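Local coordinates for xylanase and alpha-amylase inhibitor protein (Scadoxus multiflorus, PDB 3MU7), which inhibits both xylanase and alpha-amylase, and is built on the TIM-barrel fold of the glycosyl hydrolase family 18, at residues L35-F38 with P44-D47. Residues are numbered along the deposited sequence; the frame is centred on the assembly and turned at random.
Sequences LNTF and PALD
Asn36 and Thr37 sit together opposite Ala45 as a classic beta bulge, in the antiparallel hairpin that a short strand, 45-46, adds to strand 29-37 of the TIM barrel. The one carbonyl of Ala45 receives two weak bonds, from Asn36 N and from Thr37 N. The end of the Asn36 side chain reaches Asp47, because its CG lies between the backbone N and the carbonyl carbon (chi1 77°). This lays the amide across the Asp47 CB, with OD1 and ND2 each 3.5 Å from that carbon. Amide and carboxylate planes stand 74° apart. Two waters bridge the segments. One accepts from Asn36 ND2 at 2.8 Å and donates to Asp47 OD2. The other donates to Asn36 OD1 at 2.6 Å and weakly to Leu46 O. With an alanine here in place of Asn36 the amide is gone, which is likely to break both water bridges to the 44-47 segment and leave the Asp47 CB less covered. Asp47 OD1 is hydrogen-bonded to Ser49 N. Leu35 and Leu46 share one face of the hairpin, where Leu35 CD1 meets Leu46 CD2 at 3.8 Å; helix 86-101 packs on Leu35 through Leu92 and Tyr95. On the other face, Thr37 CB sits 3.7 Å from Ala45 CB. Ala45 N closes the pairing by donating to Thr37 O at 3.0 Å. The donor lies 28° off that carbonyl's plane.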
loop_
_atom_site.group_PDB
_atom_site.type_symbol
_atom_site.label_atom_id
_atom_site.label_comp_id
_atom_site.label_asym_id
_atom_site.label_seq_id
_atom_site.Cartn_x
_atom_site.Cartn_y
_atom_site.Cartn_z
ATOM N N LEU A 35 -5.119 4.066 -8.567
ATOM C CA LEU A 35 -5.137 5.153 -9.541
ATOM C C LEU A 35 -3.954 4.863 -10.457
ATOM O O LEU A 35 -2.811 5.243 -10.163
ATOM C CB LEU A 35 -5.000 6.515 -8.864
ATOM C CG LEU A 35 -5.272 7.701 -9.796
ATOM C CD1 LEU A 35 -6.768 7.961 -9.915
ATOM C CD2 LEU A 35 -4.557 8.959 -9.328
ATOM N N ASN A 36 -4.228 4.143 -11.542
ATOM C CA ASN A 36 -3.173 3.607 -12.394
ATOM C C ASN A 36 -2.926 4.402 -13.671
ATOM O O ASN A 36 -2.111 3.996 -14.505
ATOM C CB ASN A 36 -3.478 2.150 -12.746
ATOM C CG ASN A 36 -4.539 2.027 -13.813
ATOM O OD1 ASN A 36 -5.422 2.879 -13.934
ATOM N ND2 ASN A 36 -4.450 0.965 -14.612
ATOM N N THR A 37 -3.631 5.520 -13.810
ATOM C CA THR A 37 -3.539 6.360 -14.994
ATOM C C THR A 37 -3.383 7.801 -14.552
ATOM O O THR A 37 -4.244 8.339 -13.856
ATOM C CB THR A 37 -4.808 6.224 -15.853
ATOM O OG1 THR A 37 -5.018 4.845 -16.167
ATOM C CG2 THR A 37 -4.683 7.020 -17.145
ATOM N N PHE A 38 -2.262 8.400 -14.938
ATOM C CA PHE A 38 -1.994 9.817 -14.723
ATOM C C PHE A 38 -0.719 10.207 -15.442
ATOM O O PHE A 38 0.054 9.349 -15.844
ATOM C CB PHE A 38 -1.896 10.181 -13.225
ATOM C CG PHE A 38 -0.895 9.365 -12.441
ATOM C CD1 PHE A 38 0.470 9.651 -12.490
ATOM C CD2 PHE A 38 -1.326 8.330 -11.624
ATOM C CE1 PHE A 38 1.389 8.902 -11.741
ATOM C CE2 PHE A 38 -0.417 7.586 -10.871
ATOM C CZ PHE A 38 0.939 7.871 -10.929
ATOM N N PRO A 44 -6.624 11.680 -15.020
ATOM C CA PRO A 44 -6.478 10.654 -13.989
ATOM C C PRO A 44 -7.591 9.617 -14.079
ATOM O O PRO A 44 -8.736 9.965 -14.368
ATOM C CB PRO A 44 -6.600 11.454 -12.688
ATOM C CG PRO A 44 -7.437 12.643 -13.072
ATOM C CD PRO A 44 -6.971 12.992 -14.441
ATOM N N ALA A 45 -7.257 8.352 -13.843
ATOM C CA ALA A 45 -8.263 7.293 -13.867
ATOM C C ALA A 45 -7.927 6.192 -12.877
ATOM O O ALA A 45 -6.757 5.859 -12.657
ATOM C CB ALA A 45 -8.421 6.719 -15.277
ATOM N N LEU A 46 -8.980 5.662 -12.272
ATOM C CA LEU A 46 -8.910 4.505 -11.400
ATOM C C LEU A 46 -9.065 3.227 -12.202
ATOM O O LEU A 46 -9.859 3.160 -13.145
ATOM C CB LEU A 46 -10.052 4.568 -10.394
ATOM C CG LEU A 46 -9.991 5.659 -9.330
ATOM C CD1 LEU A 46 -11.362 5.845 -8.713
ATOM C CD2 LEU A 46 -8.946 5.343 -8.255
ATOM N N ASP A 47 -8.309 2.208 -11.823
ATOM C CA ASP A 47 -8.629 0.840 -12.199
ATOM C C ASP A 47 -8.781 0.090 -10.889
ATOM O O ASP A 47 -7.789 -0.349 -10.294
ATOM C CB ASP A 47 -7.553 0.213 -13.085
ATOM C CG ASP A 47 -7.912 -1.187 -13.541
ATOM O OD1 ASP A 47 -8.869 -1.782 -13.009
ATOM O OD2 ASP A 47 -7.208 -1.702 -14.438
HETATM O O HOH W 1 -6.024 -0.117 -16.671
HETATM O O HOH W 2 -7.483 3.469 -15.462
#